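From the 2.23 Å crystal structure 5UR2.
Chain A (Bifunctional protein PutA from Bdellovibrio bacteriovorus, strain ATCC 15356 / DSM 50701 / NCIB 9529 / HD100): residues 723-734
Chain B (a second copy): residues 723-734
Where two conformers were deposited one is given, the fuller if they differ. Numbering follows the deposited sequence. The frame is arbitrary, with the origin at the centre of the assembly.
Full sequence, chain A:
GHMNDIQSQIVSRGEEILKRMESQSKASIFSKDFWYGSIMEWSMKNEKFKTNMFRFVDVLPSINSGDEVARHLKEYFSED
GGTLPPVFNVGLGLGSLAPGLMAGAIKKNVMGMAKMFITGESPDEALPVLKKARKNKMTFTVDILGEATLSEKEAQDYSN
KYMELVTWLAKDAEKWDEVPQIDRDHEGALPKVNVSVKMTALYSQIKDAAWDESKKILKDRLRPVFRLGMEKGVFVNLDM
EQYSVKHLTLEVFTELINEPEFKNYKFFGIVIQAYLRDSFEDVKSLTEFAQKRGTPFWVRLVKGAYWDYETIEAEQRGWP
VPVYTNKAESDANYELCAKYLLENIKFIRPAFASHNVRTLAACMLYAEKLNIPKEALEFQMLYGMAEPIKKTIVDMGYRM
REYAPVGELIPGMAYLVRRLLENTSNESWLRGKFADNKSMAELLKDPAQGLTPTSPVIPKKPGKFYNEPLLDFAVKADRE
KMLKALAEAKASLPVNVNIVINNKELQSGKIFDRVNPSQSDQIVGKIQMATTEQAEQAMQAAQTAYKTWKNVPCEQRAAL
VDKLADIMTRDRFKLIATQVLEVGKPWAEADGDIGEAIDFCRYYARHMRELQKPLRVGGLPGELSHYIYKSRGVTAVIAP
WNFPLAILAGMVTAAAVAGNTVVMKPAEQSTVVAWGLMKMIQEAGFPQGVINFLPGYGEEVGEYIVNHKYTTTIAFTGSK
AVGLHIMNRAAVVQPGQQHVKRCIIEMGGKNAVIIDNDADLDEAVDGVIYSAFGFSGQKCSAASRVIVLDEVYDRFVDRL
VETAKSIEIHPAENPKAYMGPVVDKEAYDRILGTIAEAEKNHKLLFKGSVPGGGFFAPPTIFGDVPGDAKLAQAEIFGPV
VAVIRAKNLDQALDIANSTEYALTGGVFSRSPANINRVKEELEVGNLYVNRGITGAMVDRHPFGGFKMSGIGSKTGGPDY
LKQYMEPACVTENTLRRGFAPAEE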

# COMPACT_ATOMS: atom_id res chain seq x y z
N GLY A 723 5.86 18.85 22.05
CA GLY A 723 5.47 17.54 21.55
C GLY A 723 5.42 16.49 22.64
O GLY A 723 4.45 15.73 22.74
N LEU A 724 6.45 16.44 23.48
CA LEU A 724 6.45 15.47 24.57
C LEU A 724 5.30 15.73 25.53
O LEU A 724 4.65 14.79 26.01
CB LEU A 724 7.78 15.50 25.32
CG LEU A 724 8.99 15.13 24.47
CD1 LEU A 724 10.23 15.03 25.33
CD2 LEU A 724 8.70 13.83 23.77
N HIS A 725 5.04 17.01 25.82
CA HIS A 725 3.91 17.36 26.67
C HIS A 725 2.59 16.95 26.03
O HIS A 725 1.71 16.39 26.69
CB HIS A 725 3.94 18.85 26.99
CG HIS A 725 2.74 19.33 27.74
ND1 HIS A 725 2.49 18.95 29.04
CD2 HIS A 725 1.73 20.15 27.38
CE1 HIS A 725 1.36 19.51 29.45
NE2 HIS A 725 0.88 20.25 28.46
N ILE A 726 2.43 17.22 24.74
CA ILE A 726 1.20 16.84 24.06
C ILE A 726 0.98 15.33 24.12
O ILE A 726 -0.15 14.85 24.35
CB ILE A 726 1.21 17.37 22.61
CG1 ILE A 726 0.89 18.87 22.59
CG2 ILE A 726 0.28 16.56 21.73
CD1 ILE A 726 0.93 19.51 21.18
N MET A 727 2.03 14.55 23.92
CA MET A 727 1.87 13.10 23.94
C MET A 727 1.51 12.59 25.33
O MET A 727 0.75 11.62 25.46
CB MET A 727 3.12 12.41 23.40
CG MET A 727 3.19 12.46 21.88
SD MET A 727 4.61 11.53 21.29
CE MET A 727 5.94 12.46 22.00
N ASN A 728 2.05 13.20 26.39
CA ASN A 728 1.62 12.83 27.74
C ASN A 728 0.16 13.18 27.96
O ASN A 728 -0.60 12.39 28.53
CB ASN A 728 2.49 13.52 28.80
CG ASN A 728 1.85 13.47 30.20
OD1 ASN A 728 1.06 14.35 30.57
ND2 ASN A 728 2.20 12.45 30.98
N ARG A 729 -0.27 14.37 27.50
CA ARG A 729 -1.67 14.76 27.69
C ARG A 729 -2.59 13.85 26.90
O ARG A 729 -3.63 13.42 27.41
CB ARG A 729 -1.91 16.21 27.26
CG ARG A 729 -1.12 17.27 28.04
CD ARG A 729 -1.17 17.03 29.55
NE ARG A 729 -2.52 16.77 30.04
CZ ARG A 729 -2.78 16.17 31.20
NH1 ARG A 729 -1.79 15.77 31.99
NH2 ARG A 729 -4.04 15.96 31.56
N ALA A 730 -2.22 13.52 25.66
CA ALA A 730 -3.10 12.74 24.80
C ALA A 730 -3.29 11.33 25.31
O ALA A 730 -4.26 10.68 24.91
CB ALA A 730 -2.56 12.68 23.37
N ALA A 731 -2.35 10.81 26.11
CA ALA A 731 -2.51 9.47 26.65
C ALA A 731 -3.58 9.41 27.74
O ALA A 731 -4.04 8.31 28.06
CB ALA A 731 -1.17 8.96 27.21
N VAL A 732 -4.00 10.55 28.26
CA VAL A 732 -5.05 10.60 29.28
C VAL A 732 -6.41 10.38 28.63
O VAL A 732 -6.77 11.07 27.66
CB VAL A 732 -5.00 11.93 30.04
CG1 VAL A 732 -6.15 12.03 31.05
CG2 VAL A 732 -3.65 12.10 30.72
N VAL A 733 -7.18 9.45 29.18
CA VAL A 733 -8.56 9.22 28.76
C VAL A 733 -9.44 10.11 29.62
O VAL A 733 -9.65 9.84 30.81
CB VAL A 733 -8.95 7.75 28.89
CG1 VAL A 733 -10.42 7.55 28.49
CG2 VAL A 733 -8.04 6.89 28.02
N GLN A 734 -9.97 11.17 29.01
CA GLN A 734 -10.77 12.13 29.74
C GLN A 734 -12.10 11.52 30.15
O GLN A 734 -12.57 10.57 29.51
CB GLN A 734 -11.01 13.36 28.87
CG GLN A 734 -9.72 14.05 28.42
CD GLN A 734 -8.98 14.74 29.57
OE1 GLN A 734 -9.59 15.09 30.59
NE2 GLN A 734 -7.67 14.95 29.42
N GLY B 723 -4.47 -2.02 28.90
CA GLY B 723 -4.13 -1.25 27.71
C GLY B 723 -4.00 0.23 27.98
O GLY B 723 -3.07 0.89 27.51
N LEU B 724 -4.95 0.79 28.74
CA LEU B 724 -4.85 2.20 29.10
C LEU B 724 -3.63 2.45 29.97
O LEU B 724 -2.93 3.46 29.79
CB LEU B 724 -6.13 2.64 29.83
CG LEU B 724 -7.39 2.48 28.97
CD1 LEU B 724 -8.60 3.08 29.65
CD2 LEU B 724 -7.21 3.05 27.57
N HIS B 725 -3.34 1.55 30.92
CA HIS B 725 -2.16 1.71 31.76
C HIS B 725 -0.88 1.70 30.92
O HIS B 725 -0.01 2.57 31.08
CB HIS B 725 -2.10 0.60 32.82
CG HIS B 725 -0.85 0.61 33.65
ND1 HIS B 725 -0.61 1.53 34.64
CD2 HIS B 725 0.27 -0.15 33.57
CE1 HIS B 725 0.58 1.32 35.17
NE2 HIS B 725 1.15 0.31 34.52
N ILE B 726 -0.79 0.75 29.99
CA ILE B 726 0.39 0.63 29.13
C ILE B 726 0.56 1.88 28.27
O ILE B 726 1.67 2.41 28.12
CB ILE B 726 0.29 -0.63 28.26
CG1 ILE B 726 0.51 -1.88 29.12
CG2 ILE B 726 1.30 -0.55 27.10
CD1 ILE B 726 0.33 -3.19 28.37
N MET B 727 -0.53 2.38 27.70
CA MET B 727 -0.40 3.56 26.86
C MET B 727 0.04 4.76 27.68
O MET B 727 0.82 5.59 27.20
CB MET B 727 -1.72 3.85 26.14
CG MET B 727 -2.02 2.87 25.02
SD MET B 727 -3.49 3.34 24.09
CE MET B 727 -4.68 3.30 25.40
N ASN B 728 -0.41 4.83 28.92
CA ASN B 728 0.04 5.88 29.82
C ASN B 728 1.53 5.76 30.10
O ASN B 728 2.29 6.73 29.99
CB ASN B 728 -0.77 5.81 31.10
CG ASN B 728 -0.94 7.14 31.72
OD1 ASN B 728 -0.17 7.50 32.60
ND2 ASN B 728 -1.93 7.91 31.25
N ARG B 729 1.99 4.55 30.45
CA ARG B 729 3.40 4.35 30.76
C ARG B 729 4.28 4.59 29.54
O ARG B 729 5.39 5.11 29.66
CB ARG B 729 3.64 2.95 31.31
CG ARG B 729 2.96 2.62 32.66
CD ARG B 729 3.20 3.67 33.73
NE ARG B 729 4.60 4.04 33.77
CZ ARG B 729 5.07 5.16 34.31
NH1 ARG B 729 6.37 5.41 34.25
NH2 ARG B 729 4.25 6.03 34.89
N ALA B 730 3.81 4.18 28.36
CA ALA B 730 4.63 4.26 27.15
C ALA B 730 4.89 5.69 26.71
O ALA B 730 5.89 5.96 26.01
CB ALA B 730 3.96 3.49 26.01
N ALA B 731 4.01 6.62 27.07
CA ALA B 731 4.17 8.03 26.70
C ALA B 731 5.28 8.73 27.47
O ALA B 731 5.66 9.84 27.10
CB ALA B 731 2.85 8.77 26.90
N VAL B 732 5.80 8.11 28.53
CA VAL B 732 6.89 8.69 29.31
C VAL B 732 8.21 8.49 28.58
O VAL B 732 8.52 7.38 28.13
CB VAL B 732 6.94 8.06 30.71
CG1 VAL B 732 8.08 8.65 31.54
CG2 VAL B 732 5.60 8.19 31.42
N VAL B 733 9.00 9.55 28.47
CA VAL B 733 10.36 9.46 27.93
C VAL B 733 11.29 9.21 29.10
O VAL B 733 11.54 10.11 29.91
CB VAL B 733 10.76 10.72 27.16
CG1 VAL B 733 12.16 10.57 26.59
CG2 VAL B 733 9.79 10.99 26.05
N GLN B 734 11.79 7.98 29.22
CA GLN B 734 12.66 7.59 30.32
C GLN B 734 14.04 8.21 30.17
O GLN B 734 14.43 8.65 29.08
CB GLN B 734 12.79 6.07 30.38
CG GLN B 734 11.46 5.33 30.52
CD GLN B 734 10.79 5.50 31.88
OE1 GLN B 734 11.45 5.79 32.89
NE2 GLN B 734 9.48 5.31 31.91
O HOH W 1 6.07 12.24 26.19
O HOH W 2 2.30 9.55 30.62

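The two stretches meet through the last turns of a helix and the segment after it, in a nearly twofold arrangement burying 377 Å² summed over both sides. A:Asn728 lies across from B:Ala731 and A:Ala731 across from B:Asn728, with CA atoms 5.5 and 5.4 Å apart, while each Leu724 faces the other copy's Val733. No direct hydrogen bond crosses the contact.

Apolar packing supplies most of the direct contacts between side chains. At the centre the two alanine methyls meet, A:Ala731 CB lying 4.0 Å from B:Ala731 CB. Both CA-to-CB bonds point toward the other stretch, and each methyl also rests against backbone: B:Ala731 CB is 3.8 Å from A:Met727 O, and A:Ala731 CB 3.9 Å from B:Met727 O. Ala731 has the largest covered area of its stretch in each copy (60 and 56 Å²), and its small side chain lets the two backbones come close. Farther out, A:Leu724 CD2 packs 3.8 Å from B:Val733 CG2, and A:Val733 CG2 lies 4.0 Å from B:Leu724 CD2, the branched side chains offering methyls. The leucine CA-to-CB bonds run sideways, but their m,t rotamers bring the side-chain ends nearer the partner; the valine CA-to-CB bonds already point toward it, and both valines have chi1 t.

Water links polar groups across the contact. Water 1 donates to both A:Leu724 O, at 2.9 Å, and B:Ala731 O, at 2.6 Å. Water 2 donates to B:Asn728 O at 2.9 Å and accepts a weak hydrogen bond from the amide A:Asn728 ND2, also at 2.9 Å.

In the conformer given (A:Asn728 has a second), the asparagines depart from the symmetry. A:Asn728 has chi1 at 164°, whereas B:Asn728, at -149°, lies between wells and brings its ND2 to 3.8 Å from A:Ala731 O, without a hydrogen bond.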